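Side-chain contacts in oxygen-independent coproporphyrinogen III oxidase (PDB 1OLT), which catalyses the anaerobic oxidative decarboxylation of two propionate groups of coproporphyrinogen III to vinyl groups, using S-adenosylmethionine and a [4Fe-4S] cluster in heme biosynthesis: residues A[167-172]-A[192-197]; A[240-245]-A[253-258]; A[414-419]-A[423-428]. All coordinates share one frame; numbering follows the deposited sequence. Where two conformers were deposited one is given.

Contact 1: A[167-172]-A[192-197]; sequences LSMGVQ and FALLNH. With SAM (S-adenosylmethionine), chain C.
M169 of strand 167-172 and L195 of helix 192-197 mark the closest backbone approach, with M169 CA 8.4 Å from L195 CA, too far apart for backbone contact, so the side chain of M169 makes the bridge. The pair belongs to a beta-alpha-beta crossover of the radical SAM barrel: the chain leaves the strand, passes through helices, the second of them 188-200, and returns in the parallel neighbour strand 207-212. M169 runs out extended from the backbone and turns only at chi3 (-50°), which brings its methyl in at a slant onto one branch of L194, M169 CE to L194 CD2 being 3.5 Å, with L194 CG next nearest. The same methyl also reaches L195, with M169 CE 4.4 Å from L195 CB. L156 and P148 pack on L194, while L195 leans on I208 of strand 207-212, so the seam is apolar and buried. At its end the strand serves S-adenosylmethionine. Q172 NE2 donates to SAM O2' (2.8 Å, 148°); Q172 OE1 lies 2.8 Å from SAM O3', whose proton has another acceptor within reach, so this second bond is less certain. A leucine in place of Q172 would probably leave SAM O2' without its amide donor and the O3' side facing only hydrocarbon from this residue. Two residues earlier, G170 CA comes within 3.3 Å of SAM OXT.

Contact 2: A[240-245]-A[253-258]; sequences FNYAHL and RKIKDA. With SAM (S-adenosylmethionine), chain C.
Y242 and I255 form the tight, buried part of this contact, whereas H244 and D257 close it on the side toward solvent. The tyrosine and isoleucine side chains come from opposite directions, and I255 CD1 ends 3.5 Å from Y242 OH, oblique to the ring. On the tyrosine's other flank, its CD1-CE1 side passes close to the exocyclic amine N6 of the S-adenosylmethionine adenine, and the backbone nitrogen of H244 lies over the centre of one ring face. F68 and I211 add further packing around the ring. Segment 240-245 carries the chain off the C-terminal end of strand 236-241, the sixth parallel strand of the partial (beta/alpha)6 barrel of the radical SAM core, and here it reads the adenine with backbone atoms. A243 N donates to SAM N1 (3.1 Å) in an almost straight bond of 176°, while SAM N6 donates back to A243 O (3.1 Å). Outward from this, polar links replace packing. Y242 OH and H244 ND1 stand 2.7 Å apart in a hydrogen bond that lies in the plane of the imidazole. A chi1 of -174° swings the imidazole of H244 out from the backbone toward segment 253-258, where its remaining nitrogen is used: H244 NE2 donates to D257 OD1 (3.0 Å). The fit is less exact than at the adenine, for the donor meets the carboxylate from above its plane, 46° out of it. The negative charge of D257 would probably help keep the proton on NE2. I255 touches the imidazole only lightly, I255 CG2 being 4.2 Å from H244 CE1, and D257 lies on the exposed side.

Contact 3: A[414-419]-A[423-428]; sequences GLVDVD and IQVTAK
V416 and I423 meet at the apolar centre, V416 CB 3.9 Å from I423 CG2, on the same sheet face as V418 and V425. V418 and I423 run alongside each other in the same direction, with V418 CB 4.0 Å from I423 CG1, and V416 CG1 reaches V425 more loosely. Helices 401-412 and 433-438 cover this face through A411, L407 and I436. Between the non-hydrogen-bonded pairs V416-V425 and V418-I423, D417 and Q424 form the hydrogen-bonded one: Q424 N to D417 O is nearly straight (2.8 Å, 175°), and D417 N returns a bond to Q424 O. D417, on the other face, runs its side chain roughly perpendicular to that of T426, its carboxylate atoms near the methyl CG2. T426 ties the polar edge: its N binds L415 O (3.1 Å), and T426 OG1 donates to G414 O in the carbonyl plane, on a lone pair, though the modelled 2.5 Å is probably too short. G414, just past helix 401-412, forms the Schellman motif that closes it. Farther out, K428 NZ forms salt bridges with D7 and D9. With strand 382-384 on the other side of 422-425, this hairpin is consistent with the wing of a winged-helix domain.

The three contacts follow one another along the chain without overlap. Contacts 1 and 2 both belong to the radical SAM core and its curved sheet: strands 166-172 and 236-241 are separated there by strand 207-212. Their centres are about 24 Å apart and their nearest atoms about 6 Å, yet they do not touch; both contribute to one S-adenosylmethionine pocket at the C-terminal ends of the strands. Contact 3 lies in the HemN C-terminal domain, in a separate three-stranded sheet, with its centre about 37 Å from that of contact 1 and 33 Å from that of contact 2, away from the cofactors.

Contact 1: A[167-172]-A[192-197]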
loop_
_atom_site.group_PDB
_atom_site.type_symbol
_atom_site.label_atom_id
_atom_site.label_comp_id
_atom_site.label_asym_id
_atom_site.label_seq_id
_atom_site.Cartn_x
_atom_site.Cartn_y
_atom_site.Cartn_z
ATOM N N LEU A 167 -10.981 0.107 7.899
ATOM C CA LEU A 167 -10.679 1.447 7.405
ATOM C C LEU A 167 -9.252 1.911 7.752
ATOM O O LEU A 167 -8.662 1.473 8.753
ATOM C CB LEU A 167 -11.728 2.460 7.884
ATOM C CG LEU A 167 -11.781 3.140 9.250
ATOM C CD1 LEU A 167 -10.695 4.173 9.566
ATOM C CD2 LEU A 167 -13.164 3.809 9.354
ATOM N N SER A 168 -8.776 2.849 6.942
ATOM C CA SER A 168 -7.514 3.527 7.075
ATOM C C SER A 168 -7.836 5.024 7.021
ATOM O O SER A 168 -8.692 5.470 6.207
ATOM C CB SER A 168 -6.592 3.118 5.955
ATOM O OG SER A 168 -5.383 3.785 6.146
ATOM N N MET A 169 -7.207 5.801 7.902
ATOM C CA MET A 169 -7.476 7.204 8.004
ATOM C C MET A 169 -6.170 7.958 7.965
ATOM O O MET A 169 -5.255 7.679 8.731
ATOM C CB MET A 169 -8.227 7.466 9.304
ATOM C CG MET A 169 -8.484 8.916 9.669
ATOM S SD MET A 169 -9.318 9.112 11.307
ATOM C CE MET A 169 -10.659 7.924 11.056
ATOM N N GLY A 170 -6.090 8.933 7.073
ATOM C CA GLY A 170 -4.942 9.798 7.018
ATOM C C GLY A 170 -4.942 10.790 8.167
ATOM O O GLY A 170 -5.927 11.463 8.392
ATOM N N VAL A 171 -3.827 10.913 8.856
ATOM C CA VAL A 171 -3.639 11.970 9.872
ATOM C C VAL A 171 -2.441 12.881 9.531
ATOM O O VAL A 171 -2.539 14.111 9.553
ATOM C CB VAL A 171 -3.519 11.328 11.286
ATOM C CG1 VAL A 171 -3.051 12.316 12.339
ATOM C CG2 VAL A 171 -4.875 10.660 11.706
ATOM N N GLN A 172 -1.339 12.253 9.144
ATOM C CA GLN A 172 -0.104 12.880 8.752
ATOM C C GLN A 172 0.665 13.459 9.923
ATOM O O GLN A 172 1.795 13.001 10.200
ATOM C CB GLN A 172 -0.274 13.886 7.589
ATOM C CG GLN A 172 -1.419 13.561 6.629
ATOM C CD GLN A 172 -1.415 12.182 6.038
ATOM O OE1 GLN A 172 -2.321 11.851 5.293
ATOM N NE2 GLN A 172 -0.422 11.399 6.323
ATOM N N PHE A 192 -10.392 12.183 16.769
ATOM C CA PHE A 192 -10.663 11.270 17.890
ATOM C C PHE A 192 -12.114 10.779 17.851
ATOM O O PHE A 192 -12.376 9.581 18.047
ATOM C CB PHE A 192 -10.416 11.958 19.226
ATOM C CG PHE A 192 -8.998 11.839 19.687
ATOM C CD1 PHE A 192 -7.995 12.556 19.036
ATOM C CD2 PHE A 192 -8.664 11.030 20.769
ATOM C CE1 PHE A 192 -6.661 12.454 19.405
ATOM C CE2 PHE A 192 -7.337 10.913 21.156
ATOM C CZ PHE A 192 -6.313 11.608 20.458
ATOM N N ALA A 193 -13.061 11.691 17.584
ATOM C CA ALA A 193 -14.458 11.269 17.510
ATOM C C ALA A 193 -14.688 10.229 16.406
ATOM O O ALA A 193 -15.394 9.251 16.574
ATOM C CB ALA A 193 -15.394 12.488 17.284
ATOM N N LEU A 194 -14.091 10.462 15.271
ATOM C CA LEU A 194 -14.288 9.620 14.137
ATOM C C LEU A 194 -13.722 8.233 14.385
ATOM O O LEU A 194 -14.401 7.233 14.149
ATOM C CB LEU A 194 -13.609 10.245 12.930
ATOM C CG LEU A 194 -13.955 9.757 11.538
ATOM C CD1 LEU A 194 -15.392 9.983 11.189
ATOM C CD2 LEU A 194 -13.036 10.481 10.510
ATOM N N LEU A 195 -12.488 8.159 14.884
ATOM C CA LEU A 195 -11.870 6.838 15.114
ATOM C C LEU A 195 -12.541 6.080 16.237
ATOM O O LEU A 195 -12.776 4.865 16.124
ATOM C CB LEU A 195 -10.348 6.980 15.299
ATOM C CG LEU A 195 -9.567 5.675 15.388
ATOM C CD1 LEU A 195 -8.151 5.874 14.752
ATOM C CD2 LEU A 195 -9.420 5.163 16.885
ATOM N N ASN A 196 -12.890 6.758 17.306
ATOM C CA ASN A 196 -13.608 6.101 18.371
ATOM C C ASN A 196 -15.055 5.633 17.972
ATOM O O ASN A 196 -15.507 4.596 18.397
ATOM C CB ASN A 196 -13.553 6.964 19.630
ATOM C CG ASN A 196 -12.137 6.918 20.301
ATOM O OD1 ASN A 196 -11.451 7.937 20.422
ATOM N ND2 ASN A 196 -11.696 5.694 20.684
ATOM N N HIS A 197 -15.729 6.370 17.106
ATOM C CA HIS A 197 -16.991 5.948 16.564
ATOM C C HIS A 197 -16.795 4.689 15.651
ATOM O O HIS A 197 -17.624 3.748 15.686
ATOM C CB HIS A 197 -17.684 7.111 15.774
ATOM C CG HIS A 197 -19.065 6.788 15.307
ATOM N ND1 HIS A 197 -20.030 6.258 16.144
ATOM C CD2 HIS A 197 -19.642 6.899 14.096
ATOM C CE1 HIS A 197 -21.145 6.071 15.460
ATOM N NE2 HIS A 197 -20.923 6.444 14.212
HETATM N N SAM C . -7.088 10.724 0.926
HETATM C CA SAM C . -7.117 10.230 2.296
HETATM C C SAM C . -6.341 11.098 3.294
HETATM O O SAM C . -5.457 11.911 2.854
HETATM O OXT SAM C . -6.697 10.985 4.450
HETATM C CB SAM C . -6.477 8.828 2.257
HETATM C CG SAM C . -4.989 8.633 2.380
HETATM S SD SAM C . -4.017 9.137 0.984
HETATM C CE SAM C . -4.742 8.282 -0.421
HETATM C "C5'" SAM C . -2.590 7.925 1.084
HETATM C "C4'" SAM C . -1.369 8.246 2.016
HETATM O "O4'" SAM C . -0.156 8.497 1.317
HETATM C "C3'" SAM C . -1.544 9.506 2.831
HETATM O "O3'" SAM C . -2.471 9.370 3.914
HETATM C "C2'" SAM C . -0.108 9.875 3.224
HETATM O "O2'" SAM C . 0.224 9.344 4.507
HETATM C "C1'" SAM C . 0.729 9.178 2.180
HETATM N N9 SAM C . 1.521 10.078 1.366
HETATM C C8 SAM C . 1.020 10.863 0.360
HETATM N N7 SAM C . 2.019 11.539 -0.199
HETATM C C5 SAM C . 3.175 11.170 0.438
HETATM C C6 SAM C . 4.520 11.544 0.275
HETATM N N6 SAM C . 4.926 12.410 -0.654
HETATM N N1 SAM C . 5.448 10.975 1.101
HETATM C C2 SAM C . 5.053 10.058 2.082
HETATM N N3 SAM C . 3.761 9.687 2.238
HETATM C C4 SAM C . 2.843 10.252 1.428
#

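Contact 2: A[240-245]-A[253-258]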
loop_
_atom_site.group_PDB
_atom_site.type_symbol
_atom_site.label_atom_id
_atom_site.label_comp_id
_atom_site.label_asym_id
_atom_site.label_seq_id
_atom_site.Cartn_x
_atom_site.Cartn_y
_atom_site.Cartn_z
ATOM N N PHE A 240 5.182 6.941 7.134
ATOM C CA PHE A 240 5.924 7.085 5.883
ATOM C C PHE A 240 6.960 8.145 5.984
ATOM O O PHE A 240 6.770 9.200 6.610
ATOM C CB PHE A 240 4.946 7.465 4.755
ATOM C CG PHE A 240 3.838 6.466 4.581
ATOM C CD1 PHE A 240 4.127 5.172 4.170
ATOM C CD2 PHE A 240 2.532 6.804 4.813
ATOM C CE1 PHE A 240 3.111 4.219 3.966
ATOM C CE2 PHE A 240 1.485 5.852 4.603
ATOM C CZ PHE A 240 1.791 4.558 4.202
ATOM N N ASN A 241 8.071 7.883 5.381
ATOM C CA ASN A 241 9.111 8.878 5.208
ATOM C C ASN A 241 8.650 9.851 4.069
ATOM O O ASN A 241 8.268 9.406 2.992
ATOM C CB ASN A 241 10.423 8.193 4.785
ATOM C CG ASN A 241 11.543 9.200 4.539
ATOM O OD1 ASN A 241 11.762 10.089 5.326
ATOM N ND2 ASN A 241 12.197 9.074 3.462
ATOM N N TYR A 242 8.711 11.155 4.297
ATOM C CA TYR A 242 8.210 12.093 3.266
ATOM C C TYR A 242 9.063 11.982 2.015
ATOM O O TYR A 242 10.241 12.220 2.046
ATOM C CB TYR A 242 8.184 13.527 3.810
ATOM C CG TYR A 242 7.817 14.564 2.787
ATOM C CD1 TYR A 242 6.720 14.393 1.958
ATOM C CD2 TYR A 242 8.605 15.681 2.617
ATOM C CE1 TYR A 242 6.397 15.367 1.013
ATOM C CE2 TYR A 242 8.337 16.604 1.655
ATOM C CZ TYR A 242 7.198 16.460 0.872
ATOM O OH TYR A 242 6.967 17.386 -0.103
ATOM N N ALA A 243 8.434 11.686 0.892
ATOM C CA ALA A 243 9.139 11.697 -0.395
ATOM C C ALA A 243 8.872 13.035 -1.101
ATOM O O ALA A 243 7.716 13.331 -1.489
ATOM C CB ALA A 243 8.627 10.577 -1.272
ATOM N N HIS A 244 9.919 13.807 -1.259
ATOM C CA HIS A 244 9.835 15.200 -1.724
ATOM C C HIS A 244 10.408 15.242 -3.134
ATOM O O HIS A 244 11.587 14.976 -3.316
ATOM C CB HIS A 244 10.669 16.092 -0.822
ATOM C CG HIS A 244 10.537 17.570 -1.121
ATOM N ND1 HIS A 244 9.342 18.246 -1.029
ATOM C CD2 HIS A 244 11.469 18.490 -1.461
ATOM C CE1 HIS A 244 9.543 19.516 -1.333
ATOM N NE2 HIS A 244 10.825 19.686 -1.605
ATOM N N LEU A 245 9.594 15.503 -4.130
ATOM C CA LEU A 245 10.088 15.551 -5.505
ATOM C C LEU A 245 9.247 16.591 -6.238
ATOM O O LEU A 245 8.364 16.198 -7.011
ATOM C CB LEU A 245 9.989 14.145 -6.187
ATOM C CG LEU A 245 10.788 14.007 -7.510
ATOM C CD1 LEU A 245 12.198 14.381 -7.358
ATOM C CD2 LEU A 245 10.657 12.558 -8.053
ATOM N N ARG A 253 5.899 22.177 -4.396
ATOM C CA ARG A 253 6.617 23.466 -4.571
ATOM C C ARG A 253 6.206 24.484 -3.564
ATOM O O ARG A 253 6.948 25.401 -3.318
ATOM C CB ARG A 253 6.506 24.041 -6.000
ATOM C CG ARG A 253 6.874 23.018 -7.067
ATOM C CD ARG A 253 6.599 23.436 -8.511
ATOM N NE ARG A 253 6.579 22.230 -9.295
ATOM C CZ ARG A 253 6.067 22.105 -10.498
ATOM N NH1 ARG A 253 5.512 23.137 -11.114
ATOM N NH2 ARG A 253 6.064 20.920 -11.047
ATOM N N LYS A 254 5.060 24.284 -2.925
ATOM C CA LYS A 254 4.625 25.196 -1.848
ATOM C C LYS A 254 5.303 24.925 -0.551
ATOM O O LYS A 254 5.148 25.705 0.382
ATOM C CB LYS A 254 3.090 25.103 -1.675
ATOM C CG LYS A 254 2.379 25.665 -2.898
ATOM C CD LYS A 254 0.976 26.191 -2.641
ATOM C CE LYS A 254 0.525 27.197 -3.734
ATOM N NZ LYS A 254 0.328 28.519 -3.115
ATOM N N ILE A 255 6.028 23.803 -0.462
ATOM C CA ILE A 255 6.789 23.460 0.703
ATOM C C ILE A 255 8.205 24.049 0.526
ATOM O O ILE A 255 8.824 23.877 -0.478
ATOM C CB ILE A 255 6.774 21.914 0.891
ATOM C CG1 ILE A 255 5.383 21.474 1.342
ATOM C CG2 ILE A 255 7.797 21.463 1.891
ATOM C CD1 ILE A 255 5.199 20.010 1.417
ATOM N N LYS A 256 8.669 24.783 1.523
ATOM C CA LYS A 256 10.022 25.326 1.534
ATOM C C LYS A 256 11.025 24.213 1.919
ATOM O O LYS A 256 10.932 23.609 2.997
ATOM C CB LYS A 256 10.159 26.487 2.556
ATOM C CG LYS A 256 9.570 27.862 2.174
ATOM C CD LYS A 256 10.079 28.395 0.815
ATOM C CE LYS A 256 9.921 29.908 0.695
ATOM N NZ LYS A 256 10.988 30.527 -0.143
ATOM N N ASP A 257 11.980 23.955 1.037
ATOM C CA ASP A 257 13.041 22.981 1.309
ATOM C C ASP A 257 13.796 23.295 2.620
ATOM O O ASP A 257 14.120 22.409 3.387
ATOM C CB ASP A 257 14.028 22.963 0.111
ATOM C CG ASP A 257 13.466 22.198 -1.078
ATOM O OD1 ASP A 257 12.262 22.271 -1.415
ATOM O OD2 ASP A 257 14.183 21.447 -1.725
ATOM N N ALA A 258 13.998 24.553 2.912
ATOM C CA ALA A 258 14.653 24.922 4.145
ATOM C C ALA A 258 13.918 24.565 5.424
ATOM O O ALA A 258 14.543 24.530 6.484
ATOM C CB ALA A 258 15.015 26.448 4.130
HETATM N N SAM C . -7.088 10.724 0.926
HETATM C CA SAM C . -7.117 10.230 2.296
HETATM C C SAM C . -6.341 11.098 3.294
HETATM O O SAM C . -5.457 11.911 2.854
HETATM O OXT SAM C . -6.697 10.985 4.450
HETATM C CB SAM C . -6.477 8.828 2.257
HETATM C CG SAM C . -4.989 8.633 2.380
HETATM S SD SAM C . -4.017 9.137 0.984
HETATM C CE SAM C . -4.742 8.282 -0.421
HETATM C "C5'" SAM C . -2.590 7.925 1.084
HETATM C "C4'" SAM C . -1.369 8.246 2.016
HETATM O "O4'" SAM C . -0.156 8.497 1.317
HETATM C "C3'" SAM C . -1.544 9.506 2.831
HETATM O "O3'" SAM C . -2.471 9.370 3.914
HETATM C "C2'" SAM C . -0.108 9.875 3.224
HETATM O "O2'" SAM C . 0.224 9.344 4.507
HETATM C "C1'" SAM C . 0.729 9.178 2.180
HETATM N N9 SAM C . 1.521 10.078 1.366
HETATM C C8 SAM C . 1.020 10.863 0.360
HETATM N N7 SAM C . 2.019 11.539 -0.199
HETATM C C5 SAM C . 3.175 11.170 0.438
HETATM C C6 SAM C . 4.520 11.544 0.275
HETATM N N6 SAM C . 4.926 12.410 -0.654
HETATM N N1 SAM C . 5.448 10.975 1.101
HETATM C C2 SAM C . 5.053 10.058 2.082
HETATM N N3 SAM C . 3.761 9.687 2.238
HETATM C C4 SAM C . 2.843 10.252 1.428
#

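Contact 3: A[414-419]-A[423-428]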
loop_
_atom_site.group_PDB
_atom_site.type_symbol
_atom_site.label_atom_id
_atom_site.label_comp_id
_atom_site.label_asym_id
_atom_site.label_seq_id
_atom_site.Cartn_x
_atom_site.Cartn_y
_atom_site.Cartn_z
ATOM N N GLY A 414 26.715 -7.612 8.824
ATOM C CA GLY A 414 25.781 -8.044 9.857
ATOM C C GLY A 414 24.319 -7.691 9.564
ATOM O O GLY A 414 23.468 -7.833 10.442
ATOM N N LEU A 415 24.036 -7.256 8.333
ATOM C CA LEU A 415 22.659 -7.025 7.896
ATOM C C LEU A 415 21.895 -8.332 7.780
ATOM O O LEU A 415 20.709 -8.377 8.043
ATOM C CB LEU A 415 22.630 -6.326 6.552
ATOM C CG LEU A 415 22.781 -4.812 6.606
ATOM C CD1 LEU A 415 24.031 -4.372 7.292
ATOM C CD2 LEU A 415 22.779 -4.279 5.194
ATOM N N VAL A 416 22.571 -9.384 7.338
ATOM C CA VAL A 416 21.961 -10.702 7.211
ATOM C C VAL A 416 22.973 -11.767 7.648
ATOM O O VAL A 416 24.173 -11.542 7.511
ATOM C CB VAL A 416 21.521 -10.997 5.743
ATOM C CG1 VAL A 416 20.643 -9.903 5.198
ATOM C CG2 VAL A 416 22.732 -11.177 4.816
ATOM N N ASP A 417 22.477 -12.878 8.205
ATOM C CA ASP A 417 23.232 -14.133 8.348
ATOM C C ASP A 417 22.852 -15.066 7.189
ATOM O O ASP A 417 21.683 -15.317 6.954
ATOM C CB ASP A 417 22.918 -14.834 9.684
ATOM C CG ASP A 417 23.297 -13.992 10.903
ATOM O OD1 ASP A 417 24.312 -13.241 10.827
ATOM O OD2 ASP A 417 22.633 -14.027 11.967
ATOM N N VAL A 418 23.840 -15.563 6.461
ATOM C CA VAL A 418 23.565 -16.370 5.273
ATOM C C VAL A 418 24.472 -17.610 5.274
ATOM O O VAL A 418 25.594 -17.592 5.800
ATOM C CB VAL A 418 23.679 -15.522 3.941
ATOM C CG1 VAL A 418 24.687 -14.379 4.078
ATOM C CG2 VAL A 418 24.050 -16.375 2.727
ATOM N N ASP A 419 23.942 -18.695 4.730
ATOM C CA ASP A 419 24.705 -19.926 4.591
ATOM C C ASP A 419 24.213 -20.697 3.354
ATOM O O ASP A 419 23.535 -20.128 2.463
ATOM C CB ASP A 419 24.643 -20.769 5.898
ATOM C CG ASP A 419 23.201 -21.081 6.366
ATOM O OD1 ASP A 419 22.225 -20.818 5.633
ATOM O OD2 ASP A 419 22.967 -21.605 7.480
ATOM N N ILE A 423 18.857 -17.458 4.027
ATOM C CA ILE A 423 19.230 -16.132 4.501
ATOM C C ILE A 423 18.292 -15.730 5.636
ATOM O O ILE A 423 17.098 -15.950 5.566
ATOM C CB ILE A 423 19.119 -15.107 3.357
ATOM C CG1 ILE A 423 20.102 -15.432 2.249
ATOM C CG2 ILE A 423 19.377 -13.675 3.845
ATOM C CD1 ILE A 423 19.604 -14.998 0.897
ATOM N N GLN A 424 18.881 -15.185 6.699
ATOM C CA GLN A 424 18.136 -14.587 7.789
ATOM C C GLN A 424 18.504 -13.092 7.828
ATOM O O GLN A 424 19.681 -12.736 7.865
ATOM C CB GLN A 424 18.484 -15.293 9.106
ATOM C CG GLN A 424 17.849 -14.705 10.355
ATOM C CD GLN A 424 16.335 -14.763 10.343
ATOM O OE1 GLN A 424 15.760 -15.824 10.541
ATOM N NE2 GLN A 424 15.686 -13.613 10.120
ATOM N N VAL A 425 17.499 -12.222 7.770
ATOM C CA VAL A 425 17.728 -10.788 8.002
ATOM C C VAL A 425 17.845 -10.621 9.516
ATOM O O VAL A 425 17.052 -11.164 10.274
ATOM C CB VAL A 425 16.626 -9.901 7.407
ATOM C CG1 VAL A 425 16.974 -8.417 7.570
ATOM C CG2 VAL A 425 16.409 -10.253 5.940
ATOM N N THR A 426 18.883 -9.921 9.939
ATOM C CA THR A 426 19.178 -9.761 11.345
ATOM C C THR A 426 18.407 -8.605 11.904
ATOM O O THR A 426 17.828 -7.812 11.159
ATOM C CB THR A 426 20.686 -9.467 11.555
ATOM O OG1 THR A 426 21.012 -8.228 10.900
ATOM C CG2 THR A 426 21.571 -10.528 10.909
ATOM N N ALA A 427 18.416 -8.497 13.225
ATOM C CA ALA A 427 17.828 -7.348 13.915
ATOM C C ALA A 427 18.353 -6.022 13.352
ATOM O O ALA A 427 17.600 -5.084 13.143
ATOM C CB ALA A 427 18.119 -7.430 15.439
ATOM N N LYS A 428 19.656 -5.971 13.125
ATOM C CA LYS A 428 20.325 -4.822 12.504
ATOM C C LYS A 428 19.936 -4.585 11.009
ATOM O O LYS A 428 19.865 -3.445 10.556
ATOM C CB LYS A 428 21.864 -5.006 12.614
ATOM C CG LYS A 428 22.457 -4.853 14.004
ATOM C CD LYS A 428 23.993 -5.135 13.976
ATOM C CE LYS A 428 24.645 -5.086 15.355
ATOM N NZ LYS A 428 24.438 -3.790 16.072
#